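Local coordinates for protein carbohydrate deacetylase Agd3 (PDB 6NWZ) that probably removes acetyl groups from galactosaminogalactan as a metal-dependent de-N-acetylase needed for Aspergillus fumigatus biofilm formation, at residues His388-Glu393 and Ile407-Ala412; Thr426-Ile431 and Ile452-Gly457; Asp402-Ile407 and Trp448-Arg453. One frame throughout, in Å; residues are numbered along the deposited sequence.

Contact 1 of 3, residues His388-Glu393 and Ile407-Ala412; sequences HTFTHE and ISFNQA. With ZN (zinc ion), chain L.
The phenyl ring of F390 takes F409 CB over one face, 3.6 Å above the ring plane and displaced toward the rim, in a CH-pi contact. Close to the plane of the same ring, at the CD1 edge, N410 places OD1, 3.6 Å from F390 CD1; the N410 amide is turned 64° from the ring. The rings of F390 and F409 meet obliquely, with centroids 5.6 Å apart and planes at 56°, and touch where F409 CD2 nears F390 CE2 (4.0 Å). F390 reaches the helix because its CG stands opposite the backbone N (chi1 -170°), which swings the ring out alongside F409 and N410.

N410 is the polar member of this buried contact. Its ND2 passes 3.4 Å from T389 O at an angle unsuited to bonding and instead donates to S387 OG and H304 O, while OD1 accepts from G306 N. The amide thus has partners at both ends and ties helix 400-417 to the ends of strands 384-387 and 300-304 and to the start of helix 306-313. Beside it, I407 CD1 meets T389 CG2 at 4.2 Å, an apolar touch between helix and loop.

On the far side of the loop, H388 NE2 and H392 NE2 bind zinc at 2.2 and 2.4 Å, with D256 as the third protein ligand. The two histidines are spaced as HxxxH, and the set resembles the Asp-His-His triad of family 4 deacetylases, which is consistent with a catalytic metal site.

The loop follows strand 384-387 and is backed by helix 400-417 through F390, N410 and I407. W351 packs edge-to-face on F409, F390 also packs on W413 of the same helix, and N307 of helix 306-313 touches F390 and T391.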
ATOM      1  N   HIS A 388      -2.400  17.970  13.841  1.00 41.02           N
ATOM      2  CA  HIS A 388      -3.640  18.021  13.073  1.00 37.92           C
ATOM      3  C   HIS A 388      -4.238  19.428  13.108  1.00 38.43           C
ATOM      4  O   HIS A 388      -5.459  19.598  13.033  1.00 34.59           O
ATOM      5  CB  HIS A 388      -4.632  16.983  13.603  1.00 32.53           C
ATOM      6  CG  HIS A 388      -5.760  16.677  12.666  1.00 38.84           C
ATOM      7  ND1 HIS A 388      -5.570  16.424  11.324  1.00 39.24           N
ATOM      8  CD2 HIS A 388      -7.091  16.564  12.886  1.00 35.74           C
ATOM      9  CE1 HIS A 388      -6.738  16.178  10.755  1.00 37.26           C
ATOM     10  NE2 HIS A 388      -7.677  16.257  11.682  1.00 37.23           N
ATOM     11  N   THR A 389      -3.364  20.439  13.216  1.00 35.77           N
ATOM     12  CA  THR A 389      -3.677  21.857  13.430  1.00 36.90           C
ATOM     13  C   THR A 389      -4.258  22.119  14.815  1.00 39.85           C
ATOM     14  O   THR A 389      -4.722  21.196  15.496  1.00 45.35           O
ATOM     15  CB  THR A 389      -4.626  22.411  12.361  1.00 43.27           C
ATOM     16  OG1 THR A 389      -5.932  21.841  12.519  1.00 54.63           O
ATOM     17  CG2 THR A 389      -4.091  22.112  10.975  1.00 46.22           C
ATOM     18  N   PHE A 390      -4.232  23.382  15.243  1.00 37.00           N
ATOM     19  CA  PHE A 390      -4.581  23.702  16.623  1.00 43.39           C
ATOM     20  C   PHE A 390      -6.088  23.617  16.844  1.00 49.47           C
ATOM     21  O   PHE A 390      -6.559  22.851  17.691  1.00 53.73           O
ATOM     22  CB  PHE A 390      -4.043  25.089  16.989  1.00 37.25           C
ATOM     23  CG  PHE A 390      -4.145  25.417  18.455  1.00 47.54           C
ATOM     24  CD1 PHE A 390      -3.452  24.676  19.397  1.00 46.62           C
ATOM     25  CD2 PHE A 390      -4.923  26.478  18.887  1.00 54.25           C
ATOM     26  CE1 PHE A 390      -3.544  24.982  20.747  1.00 41.91           C
ATOM     27  CE2 PHE A 390      -5.018  26.789  20.233  1.00 42.64           C
ATOM     28  CZ  PHE A 390      -4.329  26.041  21.162  1.00 42.27           C
ATOM     29  N   THR A 391      -6.865  24.378  16.074  1.00 43.44           N
ATOM     30  CA  THR A 391      -8.302  24.486  16.290  1.00 48.42           C
ATOM     31  C   THR A 391      -9.123  23.664  15.308  1.00 44.56           C
ATOM     32  O   THR A 391     -10.356  23.677  15.396  1.00 42.33           O
ATOM     33  CB  THR A 391      -8.740  25.953  16.211  1.00 47.05           C
ATOM     34  OG1 THR A 391      -8.838  26.354  14.838  1.00 47.72           O
ATOM     35  CG2 THR A 391      -7.727  26.835  16.901  1.00 39.94           C
ATOM     36  N   HIS A 392      -8.475  22.961  14.379  1.00 41.56           N
ATOM     37  CA  HIS A 392      -9.153  22.187  13.337  1.00 39.64           C
ATOM     38  C   HIS A 392      -9.938  23.086  12.383  1.00 50.50           C
ATOM     39  O   HIS A 392     -10.948  22.670  11.811  1.00 44.70           O
ATOM     40  CB  HIS A 392     -10.063  21.112  13.940  1.00 42.41           C
ATOM     41  CG  HIS A 392     -10.500  20.073  12.958  1.00 44.34           C
ATOM     42  ND1 HIS A 392     -11.416  20.334  11.961  1.00 44.34           N
ATOM     43  CD2 HIS A 392     -10.145  18.775  12.815  1.00 35.29           C
ATOM     44  CE1 HIS A 392     -11.607  19.240  11.246  1.00 45.00           C
ATOM     45  NE2 HIS A 392     -10.847  18.280  11.743  1.00 40.00           N
ATOM     46  N   GLU A 393      -9.473  24.321  12.197  1.00 62.10           N
ATOM     47  CA  GLU A 393     -10.122  25.236  11.265  1.00 51.26           C
ATOM     48  C   GLU A 393      -9.946  24.748   9.834  1.00 48.74           C
ATOM     49  O   GLU A 393      -8.834  24.412   9.413  1.00 50.71           O
ATOM     50  CB  GLU A 393      -9.549  26.647  11.407  1.00 48.21           C
ATOM     51  CG  GLU A 393     -10.124  27.655  10.411  1.00 43.76           C
ATOM     52  CD  GLU A 393      -9.464  29.020  10.506  1.00 59.34           C
ATOM     53  OE1 GLU A 393      -8.472  29.151  11.252  1.00 63.09           O
ATOM     54  OE2 GLU A 393      -9.936  29.964   9.835  1.00 55.98           O
ATOM     55  N   ILE A 407      -0.956  26.327  12.608  1.00 51.55           N
ATOM     56  CA  ILE A 407       0.239  25.487  12.668  1.00 46.75           C
ATOM     57  C   ILE A 407       1.104  25.837  13.873  1.00 50.61           C
ATOM     58  O   ILE A 407       1.465  24.965  14.666  1.00 49.69           O
ATOM     59  CB  ILE A 407       1.038  25.612  11.353  1.00 39.86           C
ATOM     60  CG1 ILE A 407       0.169  25.237  10.152  1.00 39.71           C
ATOM     61  CG2 ILE A 407       2.289  24.748  11.402  1.00 39.03           C
ATOM     62  CD1 ILE A 407      -0.351  23.818  10.203  1.00 38.05           C
ATOM     63  N   SER A 408       1.442  27.118  14.031  1.00 54.19           N
ATOM     64  CA  SER A 408       2.404  27.511  15.057  1.00 52.32           C
ATOM     65  C   SER A 408       1.875  27.254  16.463  1.00 56.27           C
ATOM     66  O   SER A 408       2.630  26.823  17.344  1.00 55.33           O
ATOM     67  CB  SER A 408       2.775  28.980  14.877  1.00 46.96           C
ATOM     68  OG  SER A 408       1.622  29.761  14.622  1.00 72.85           O
ATOM     69  N   PHE A 409       0.590  27.524  16.705  1.00 48.38           N
ATOM     70  CA  PHE A 409       0.035  27.285  18.034  1.00 48.13           C
ATOM     71  C   PHE A 409       0.105  25.810  18.397  1.00 48.71           C
ATOM     72  O   PHE A 409       0.486  25.453  19.517  1.00 52.94           O
ATOM     73  CB  PHE A 409      -1.410  27.779  18.106  1.00 50.17           C
ATOM     74  CG  PHE A 409      -1.544  29.234  18.457  1.00 49.20           C
ATOM     75  CD1 PHE A 409      -0.948  30.211  17.676  1.00 44.94           C
ATOM     76  CD2 PHE A 409      -2.290  29.627  19.559  1.00 59.64           C
ATOM     77  CE1 PHE A 409      -1.083  31.550  17.995  1.00 58.20           C
ATOM     78  CE2 PHE A 409      -2.429  30.967  19.883  1.00 45.75           C
ATOM     79  CZ  PHE A 409      -1.826  31.928  19.099  1.00 50.23           C
ATOM     80  N   ASN A 410      -0.260  24.936  17.460  1.00 45.84           N
ATOM     81  CA  ASN A 410      -0.204  23.510  17.737  1.00 36.31           C
ATOM     82  C   ASN A 410       1.234  23.035  17.910  1.00 40.74           C
ATOM     83  O   ASN A 410       1.481  22.075  18.646  1.00 42.53           O
ATOM     84  CB  ASN A 410      -0.902  22.734  16.621  1.00 34.66           C
ATOM     85  CG  ASN A 410      -1.613  21.499  17.128  1.00 41.47           C
ATOM     86  OD1 ASN A 410      -2.256  21.524  18.179  1.00 44.19           O
ATOM     87  ND2 ASN A 410      -1.499  20.405  16.385  1.00 41.79           N
ATOM     88  N   GLN A 411       2.190  23.691  17.247  1.00 36.22           N
ATOM     89  CA  GLN A 411       3.595  23.354  17.454  1.00 37.06           C
ATOM     90  C   GLN A 411       4.041  23.726  18.862  1.00 48.08           C
ATOM     91  O   GLN A 411       4.717  22.941  19.538  1.00 40.91           O
ATOM     92  CB  GLN A 411       4.470  24.057  16.412  1.00 37.49           C
ATOM     93  CG  GLN A 411       4.311  23.533  14.994  1.00 38.97           C
ATOM     94  CD  GLN A 411       4.978  24.423  13.958  1.00 46.60           C
ATOM     95  OE1 GLN A 411       5.375  23.961  12.886  1.00 54.75           O
ATOM     96  NE2 GLN A 411       5.097  25.709  14.269  1.00 51.23           N
ATOM     97  N   ALA A 412       3.673  24.926  19.320  1.00 50.26           N
ATOM     98  CA  ALA A 412       4.043  25.348  20.666  1.00 47.31           C
ATOM     99  C   ALA A 412       3.358  24.485  21.716  1.00 48.75           C
ATOM    100  O   ALA A 412       3.961  24.149  22.741  1.00 55.57           O
ATOM    101  CB  ALA A 412       3.696  26.821  20.873  1.00 40.04           C
TER
HETATM  102 ZN    ZN L 913      -9.896  16.091  11.557  1.00 54.98          ZN

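Contact 2 of 3, residues Thr426-Ile431 and Ile452-Gly457; sequences TSNGII and IRNCVG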
ATOM      1  N   THR A 426       6.452  13.236  14.166  1.00 38.32           N
ATOM      2  CA  THR A 426       6.616  13.839  12.848  1.00 35.49           C
ATOM      3  C   THR A 426       6.687  15.351  13.011  1.00 50.10           C
ATOM      4  O   THR A 426       5.753  15.966  13.539  1.00 47.69           O
ATOM      5  CB  THR A 426       5.462  13.455  11.917  1.00 39.74           C
ATOM      6  OG1 THR A 426       5.466  12.038  11.692  1.00 44.27           O
ATOM      7  CG2 THR A 426       5.585  14.177  10.590  1.00 30.99           C
ATOM      8  N   SER A 427       7.792  15.949  12.558  1.00 53.22           N
ATOM      9  CA  SER A 427       8.020  17.377  12.731  1.00 37.69           C
ATOM     10  C   SER A 427       7.874  18.184  11.450  1.00 44.69           C
ATOM     11  O   SER A 427       7.694  19.404  11.528  1.00 43.37           O
ATOM     12  CB  SER A 427       9.418  17.627  13.320  1.00 42.00           C
ATOM     13  OG  SER A 427      10.442  17.094  12.493  1.00 61.03           O
ATOM     14  N   ASN A 428       7.939  17.544  10.284  1.00 41.14           N
ATOM     15  CA  ASN A 428       7.866  18.242   9.007  1.00 35.37           C
ATOM     16  C   ASN A 428       6.572  17.954   8.260  1.00 44.57           C
ATOM     17  O   ASN A 428       6.473  18.267   7.068  1.00 43.20           O
ATOM     18  CB  ASN A 428       9.069  17.874   8.135  1.00 40.27           C
ATOM     19  CG  ASN A 428       9.109  16.396   7.791  1.00 42.61           C
ATOM     20  OD1 ASN A 428       8.435  15.583   8.421  1.00 55.49           O
ATOM     21  ND2 ASN A 428       9.909  16.042   6.794  1.00 38.23           N
ATOM     22  N   GLY A 429       5.581  17.370   8.928  1.00 39.56           N
ATOM     23  CA  GLY A 429       4.338  17.020   8.267  1.00 38.32           C
ATOM     24  C   GLY A 429       3.152  17.185   9.191  1.00 35.94           C
ATOM     25  O   GLY A 429       3.282  17.180  10.420  1.00 43.54           O
ATOM     26  N   ILE A 430       1.981  17.342   8.575  1.00 41.99           N
ATOM     27  CA  ILE A 430       0.726  17.465   9.298  1.00 38.66           C
ATOM     28  C   ILE A 430      -0.316  16.582   8.630  1.00 30.29           C
ATOM     29  O   ILE A 430      -0.161  16.144   7.490  1.00 35.56           O
ATOM     30  CB  ILE A 430       0.207  18.919   9.352  1.00 34.32           C
ATOM     31  CG1 ILE A 430      -0.277  19.361   7.967  1.00 33.49           C
ATOM     32  CG2 ILE A 430       1.277  19.857   9.874  1.00 35.89           C
ATOM     33  CD1 ILE A 430      -0.960  20.711   7.961  1.00 34.94           C
ATOM     34  N   ILE A 431      -1.390  16.328   9.368  1.00 40.96           N
ATOM     35  CA  ILE A 431      -2.622  15.799   8.793  1.00 41.34           C
ATOM     36  C   ILE A 431      -3.560  16.986   8.616  1.00 37.28           C
ATOM     37  O   ILE A 431      -4.154  17.449   9.600  1.00 43.94           O
ATOM     38  CB  ILE A 431      -3.248  14.714   9.684  1.00 37.24           C
ATOM     39  CG1 ILE A 431      -2.225  13.613   9.993  1.00 40.18           C
ATOM     40  CG2 ILE A 431      -4.505  14.155   9.027  1.00 27.70           C
ATOM     41  CD1 ILE A 431      -2.777  12.466  10.821  1.00 25.74           C
ATOM     42  N   ILE A 452       6.793  22.756   8.025  1.00 58.75           N
ATOM     43  CA  ILE A 452       5.976  21.761   7.332  1.00 51.97           C
ATOM     44  C   ILE A 452       6.384  21.687   5.869  1.00 49.52           C
ATOM     45  O   ILE A 452       6.433  22.707   5.170  1.00 48.21           O
ATOM     46  CB  ILE A 452       4.476  22.080   7.472  1.00 47.00           C
ATOM     47  CG1 ILE A 452       4.089  22.178   8.944  1.00 44.28           C
ATOM     48  CG2 ILE A 452       3.632  21.017   6.783  1.00 43.27           C
ATOM     49  CD1 ILE A 452       4.629  21.050   9.784  1.00 42.53           C
ATOM     50  N   ARG A 453       6.670  20.469   5.404  1.00 56.47           N
ATOM     51  CA  ARG A 453       7.067  20.206   4.030  1.00 45.33           C
ATOM     52  C   ARG A 453       6.206  19.160   3.340  1.00 54.45           C
ATOM     53  O   ARG A 453       6.172  19.127   2.106  1.00 55.20           O
ATOM     54  CB  ARG A 453       8.532  19.744   3.974  1.00 45.68           C
ATOM     55  CG  ARG A 453       9.519  20.719   4.589  1.00 47.59           C
ATOM     56  CD  ARG A 453       9.755  21.898   3.676  1.00 50.13           C
ATOM     57  NE  ARG A 453      10.669  22.868   4.260  1.00 52.14           N
ATOM     58  CZ  ARG A 453      10.276  23.981   4.868  1.00 58.98           C
ATOM     59  NH1 ARG A 453       8.983  24.259   4.962  1.00 62.48           N
ATOM     60  NH2 ARG A 453      11.170  24.817   5.380  1.00 55.21           N
ATOM     61  N   ASN A 454       5.507  18.318   4.093  1.00 45.96           N
ATOM     62  CA  ASN A 454       4.694  17.254   3.531  1.00 48.56           C
ATOM     63  C   ASN A 454       3.411  17.132   4.336  1.00 48.94           C
ATOM     64  O   ASN A 454       3.278  17.682   5.433  1.00 50.28           O
ATOM     65  CB  ASN A 454       5.441  15.922   3.543  1.00 48.52           C
ATOM     66  CG  ASN A 454       5.789  15.481   4.945  1.00 41.65           C
ATOM     67  OD1 ASN A 454       4.945  14.946   5.662  1.00 37.69           O
ATOM     68  ND2 ASN A 454       7.027  15.730   5.358  1.00 39.02           N
ATOM     69  N   CYS A 455       2.465  16.380   3.789  1.00 46.73           N
ATOM     70  CA  CYS A 455       1.198  16.172   4.466  1.00 51.97           C
ATOM     71  C   CYS A 455       0.577  14.884   3.939  1.00 50.87           C
ATOM     72  O   CYS A 455       1.263  14.044   3.344  1.00 51.70           O
ATOM     73  CB  CYS A 455       0.273  17.384   4.273  1.00 51.18           C
ATOM     74  SG  CYS A 455      -0.471  17.512   2.629  1.00 54.48           S
ATOM     75  N   VAL A 456      -0.725  14.740   4.144  1.00 45.03           N
ATOM     76  CA  VAL A 456      -1.456  13.556   3.734  1.00 33.24           C
ATOM     77  C   VAL A 456      -2.710  14.016   3.002  1.00 38.69           C
ATOM     78  O   VAL A 456      -3.263  15.082   3.292  1.00 55.30           O
ATOM     79  CB  VAL A 456      -1.783  12.658   4.950  1.00 31.59           C
ATOM     80  CG1 VAL A 456      -2.898  13.253   5.798  1.00 43.66           C
ATOM     81  CG2 VAL A 456      -2.123  11.274   4.503  1.00 43.52           C
ATOM     82  N   GLY A 457      -3.141  13.225   2.023  1.00 40.07           N
ATOM     83  CA  GLY A 457      -4.251  13.625   1.178  1.00 34.69           C
ATOM     84  C   GLY A 457      -5.516  12.816   1.385  1.00 52.02           C
ATOM     85  O   GLY A 457      -5.869  12.475   2.518  1.00 53.51           O
TER
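I430 and I452 meet nearly perpendicular, I430 CG2 pressing on I452 CD1 at 3.6 Å, with W447 of helix 441-449 touching both. I431 and V456, by contrast, run alongside each other in the same sense, I431 CG2 and V456 CG1 being 3.7 Å apart. N428 and N454 set their amide planes steeply against each other, at 84°, with no hydrogen bond between them; N454 OD1 is held only weakly by H594 NE2. Between these pairs G429 has no side chain, and the backbones come close enough for its CA to make a CH···O contact with N454 O.

One carbonyl does most of the joining. N428 O accepts from R453 N (2.8 Å, 177° at the hydrogen) and from N454 N (3.1 Å), the latter lying almost on the extension of the carbonyl bond. A weak bond from I430 N to N454 O (3.4 Å) completes a single parallel bridge, centred on G429 and N454; the touching runs 427-431 and 452-456 head 37° apart.

Strand 454-456 goes on to pair with strand 487-492, while strand 424-426, just before the corner at S427 and N428, pairs with strand 384-387. The frail bridge therefore spans the gap between the ends of the domain's sheet, consistent with the distorted beta/alpha barrel of polysaccharide deacetylases; beside it, I431 lies against H388 and D255, ligands of two different zinc ions.

Contact 3 of 3, residues Asp402-Ile407 and Trp448-Arg453; sequences DVFKEI and WDNGIR
F404 lays its ring crosswise to N450: N450 ND2 sits 3.8 Å above one face, displaced toward the rim, with ring and amide planes 53° apart. At the edge of the ring, near its plane, F404 CE2 meets D449 CB at 4.1 Å. The ring gets there because chi1 of F404 (-171°) sets CG opposite the backbone N and directs the phenyl group off the helix toward the turn.

I407, one helical turn on, uses a single branch for this contact. With chi1 at -57°, CG2 is the branch opposite the backbone N; it touches N450 CB at 3.7 Å and I452 CG1 at 4.0 Å, whereas CD1 is turned toward the zinc-site loop. N450 is thus wedged between the aromatic ring and the isoleucine methyl. Its amide is fixed at both ends: ND2 donates to A446 O in the last turn of helix 441-449, and OD1 accepts from Q411 NE2 farther along helix 400-417, which adds a polar link from helix 400-417 to the turn that leaves helix 441-449. No hydrogen bond joins the two segments directly.

Within the turn itself, R453 folds back on W448. Its NH1 bonds to W448 O (2.9 Å), in the carbonyl plane and on a lone pair, and lies 3.2 Å above one face of the indole, displaced toward its rim, in a cation-pi contact, so the chain leaving helix 441-449 is clasped at its start.

The contact is plain packing, partly buried, between helix 400-417 and the end of helix 441-449. V403 extends it onto A443, A446 and W447, and I430 of strand 429-430 touches both I407 and I452.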
ATOM      1  N   ASP A 402      -4.734  33.112   9.592  1.00 70.68           N
ATOM      2  CA  ASP A 402      -5.417  32.047  10.319  1.00 65.48           C
ATOM      3  C   ASP A 402      -4.599  30.763  10.290  1.00 61.22           C
ATOM      4  O   ASP A 402      -4.350  30.146  11.334  1.00 48.25           O
ATOM      5  CB  ASP A 402      -6.812  31.806   9.732  1.00 62.62           C
ATOM      6  CG  ASP A 402      -7.842  32.821  10.208  1.00 70.21           C
ATOM      7  OD1 ASP A 402      -7.506  33.682  11.052  1.00 67.33           O
ATOM      8  OD2 ASP A 402      -8.998  32.754   9.735  1.00 71.05           O
ATOM      9  N   VAL A 403      -4.159  30.352   9.099  1.00 60.98           N
ATOM     10  CA  VAL A 403      -3.465  29.077   8.981  1.00 59.29           C
ATOM     11  C   VAL A 403      -2.104  29.134   9.661  1.00 52.21           C
ATOM     12  O   VAL A 403      -1.651  28.135  10.232  1.00 52.60           O
ATOM     13  CB  VAL A 403      -3.351  28.672   7.501  1.00 61.11           C
ATOM     14  CG1 VAL A 403      -2.723  27.297   7.383  1.00 62.82           C
ATOM     15  CG2 VAL A 403      -4.724  28.688   6.848  1.00 50.22           C
ATOM     16  N   PHE A 404      -1.438  30.292   9.624  1.00 50.61           N
ATOM     17  CA  PHE A 404      -0.149  30.424  10.299  1.00 56.83           C
ATOM     18  C   PHE A 404      -0.282  30.138  11.788  1.00 61.38           C
ATOM     19  O   PHE A 404       0.572  29.466  12.379  1.00 56.00           O
ATOM     20  CB  PHE A 404       0.428  31.822  10.078  1.00 49.24           C
ATOM     21  CG  PHE A 404       1.852  31.974  10.550  1.00 51.21           C
ATOM     22  CD1 PHE A 404       2.138  32.199  11.890  1.00 51.29           C
ATOM     23  CD2 PHE A 404       2.903  31.893   9.654  1.00 50.18           C
ATOM     24  CE1 PHE A 404       3.443  32.334  12.323  1.00 49.69           C
ATOM     25  CE2 PHE A 404       4.208  32.030  10.083  1.00 50.60           C
ATOM     26  CZ  PHE A 404       4.479  32.250  11.417  1.00 50.36           C
ATOM     27  N   LYS A 405      -1.345  30.645  12.413  1.00 57.59           N
ATOM     28  CA  LYS A 405      -1.591  30.346  13.815  1.00 53.46           C
ATOM     29  C   LYS A 405      -2.087  28.918  14.013  1.00 57.40           C
ATOM     30  O   LYS A 405      -1.799  28.305  15.046  1.00 48.17           O
ATOM     31  CB  LYS A 405      -2.582  31.356  14.397  1.00 48.29           C
ATOM     32  CG  LYS A 405      -2.035  32.779  14.428  1.00 48.46           C
ATOM     33  CD  LYS A 405      -2.910  33.717  15.242  1.00 51.87           C
ATOM     34  CE  LYS A 405      -4.150  34.143  14.471  1.00 61.88           C
ATOM     35  NZ  LYS A 405      -3.837  34.986  13.283  1.00 58.74           N
ATOM     36  N   GLU A 406      -2.812  28.366  13.034  1.00 54.70           N
ATOM     37  CA  GLU A 406      -3.247  26.975  13.132  1.00 49.80           C
ATOM     38  C   GLU A 406      -2.061  26.031  13.284  1.00 48.40           C
ATOM     39  O   GLU A 406      -2.140  25.035  14.012  1.00 49.25           O
ATOM     40  CB  GLU A 406      -4.074  26.594  11.903  1.00 53.47           C
ATOM     41  CG  GLU A 406      -5.475  27.171  11.883  1.00 52.60           C
ATOM     42  CD  GLU A 406      -6.372  26.550  12.931  1.00 56.76           C
ATOM     43  OE1 GLU A 406      -7.106  27.304  13.607  1.00 56.45           O
ATOM     44  OE2 GLU A 406      -6.338  25.309  13.081  1.00 54.45           O
ATOM     45  N   ILE A 407      -0.956  26.327  12.608  1.00 51.55           N
ATOM     46  CA  ILE A 407       0.239  25.487  12.668  1.00 46.75           C
ATOM     47  C   ILE A 407       1.104  25.837  13.873  1.00 50.61           C
ATOM     48  O   ILE A 407       1.465  24.965  14.666  1.00 49.69           O
ATOM     49  CB  ILE A 407       1.038  25.612  11.353  1.00 39.86           C
ATOM     50  CG1 ILE A 407       0.169  25.237  10.152  1.00 39.71           C
ATOM     51  CG2 ILE A 407       2.289  24.748  11.402  1.00 39.03           C
ATOM     52  CD1 ILE A 407      -0.351  23.818  10.203  1.00 38.05           C
ATOM     53  N   TRP A 448       4.447  26.033   5.025  1.00 52.88           N
ATOM     54  CA  TRP A 448       5.858  26.030   4.668  1.00 53.83           C
ATOM     55  C   TRP A 448       6.655  27.023   5.501  1.00 55.58           C
ATOM     56  O   TRP A 448       7.836  26.788   5.777  1.00 55.76           O
ATOM     57  CB  TRP A 448       6.018  26.340   3.179  1.00 63.78           C
ATOM     58  CG  TRP A 448       7.418  26.160   2.678  1.00 61.10           C
ATOM     59  CD1 TRP A 448       8.470  27.015   2.846  1.00 58.54           C
ATOM     60  CD2 TRP A 448       7.918  25.054   1.923  1.00 55.23           C
ATOM     61  NE1 TRP A 448       9.594  26.507   2.246  1.00 58.88           N
ATOM     62  CE2 TRP A 448       9.282  25.304   1.671  1.00 59.77           C
ATOM     63  CE3 TRP A 448       7.346  23.875   1.436  1.00 53.12           C
ATOM     64  CZ2 TRP A 448      10.082  24.418   0.951  1.00 64.17           C
ATOM     65  CZ3 TRP A 448       8.139  22.998   0.722  1.00 52.65           C
ATOM     66  CH2 TRP A 448       9.494  23.275   0.485  1.00 64.03           C
ATOM     67  N   ASP A 449       6.040  28.140   5.893  1.00 57.03           N
ATOM     68  CA  ASP A 449       6.755  29.113   6.710  1.00 58.79           C
ATOM     69  C   ASP A 449       7.045  28.574   8.104  1.00 57.16           C
ATOM     70  O   ASP A 449       7.967  29.058   8.767  1.00 58.33           O
ATOM     71  CB  ASP A 449       5.966  30.421   6.766  1.00 63.34           C
ATOM     72  CG  ASP A 449       5.933  31.136   5.421  1.00 69.51           C
ATOM     73  OD1 ASP A 449       6.608  30.670   4.477  1.00 63.23           O
ATOM     74  OD2 ASP A 449       5.234  32.166   5.308  1.00 72.12           O
ATOM     75  N   ASN A 450       6.284  27.583   8.557  1.00 60.87           N
ATOM     76  CA  ASN A 450       6.693  26.749   9.674  1.00 57.47           C
ATOM     77  C   ASN A 450       7.368  25.497   9.112  1.00 64.57           C
ATOM     78  O   ASN A 450       7.511  25.334   7.899  1.00 76.73           O
ATOM     79  CB  ASN A 450       5.494  26.432  10.564  1.00 52.75           C
ATOM     80  CG  ASN A 450       4.818  27.688  11.096  1.00 62.47           C
ATOM     81  OD1 ASN A 450       5.189  28.211  12.149  1.00 66.77           O
ATOM     82  ND2 ASN A 450       3.825  28.183  10.365  1.00 53.53           N
ATOM     83  N   GLY A 451       7.794  24.594   9.985  1.00 63.81           N
ATOM     84  CA  GLY A 451       8.603  23.479   9.519  1.00 82.08           C
ATOM     85  C   GLY A 451       7.954  22.447   8.610  1.00 70.83           C
ATOM     86  O   GLY A 451       8.524  21.369   8.416  1.00 69.90           O
ATOM     87  N   ILE A 452       6.793  22.756   8.025  1.00 58.75           N
ATOM     88  CA  ILE A 452       5.976  21.761   7.332  1.00 51.97           C
ATOM     89  C   ILE A 452       6.384  21.687   5.869  1.00 49.52           C
ATOM     90  O   ILE A 452       6.433  22.707   5.170  1.00 48.21           O
ATOM     91  CB  ILE A 452       4.476  22.080   7.472  1.00 47.00           C
ATOM     92  CG1 ILE A 452       4.089  22.178   8.944  1.00 44.28           C
ATOM     93  CG2 ILE A 452       3.632  21.017   6.783  1.00 43.27           C
ATOM     94  CD1 ILE A 452       4.629  21.050   9.784  1.00 42.53           C
ATOM     95  N   ARG A 453       6.670  20.469   5.404  1.00 56.47           N
ATOM     96  CA  ARG A 453       7.067  20.206   4.030  1.00 45.33           C
ATOM     97  C   ARG A 453       6.206  19.160   3.340  1.00 54.45           C
ATOM     98  O   ARG A 453       6.172  19.127   2.106  1.00 55.20           O
ATOM     99  CB  ARG A 453       8.532  19.744   3.974  1.00 45.68           C
ATOM    100  CG  ARG A 453       9.519  20.719   4.589  1.00 47.59           C
ATOM    101  CD  ARG A 453       9.755  21.898   3.676  1.00 50.13           C
ATOM    102  NE  ARG A 453      10.669  22.868   4.260  1.00 52.14           N
ATOM    103  CZ  ARG A 453      10.276  23.981   4.868  1.00 58.98           C
ATOM    104  NH1 ARG A 453       8.983  24.259   4.962  1.00 62.48           N
ATOM    105  NH2 ARG A 453      11.170  24.817   5.380  1.00 55.21           N
TER

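From strand 384-387 the chain enters the zinc-binding loop, and contact 1 closes it 14 residues later against helix 400-417. Contact 3 starts on the same helix, inside contact 1, and closes after helix 441-449, so the two cross and share I407; F390 N also bonds to E406 O. Contact 2 opens after contact 1 has closed and lies in series with it, yet starts within the loop of contact 3 and ends on the same run, sharing I452 and R453. The three adjoin at I407, and H388 ND1 bonds weakly to I431 O. Together they tie the metal loop, two helices and the bridged strands 429-430 and 454-456.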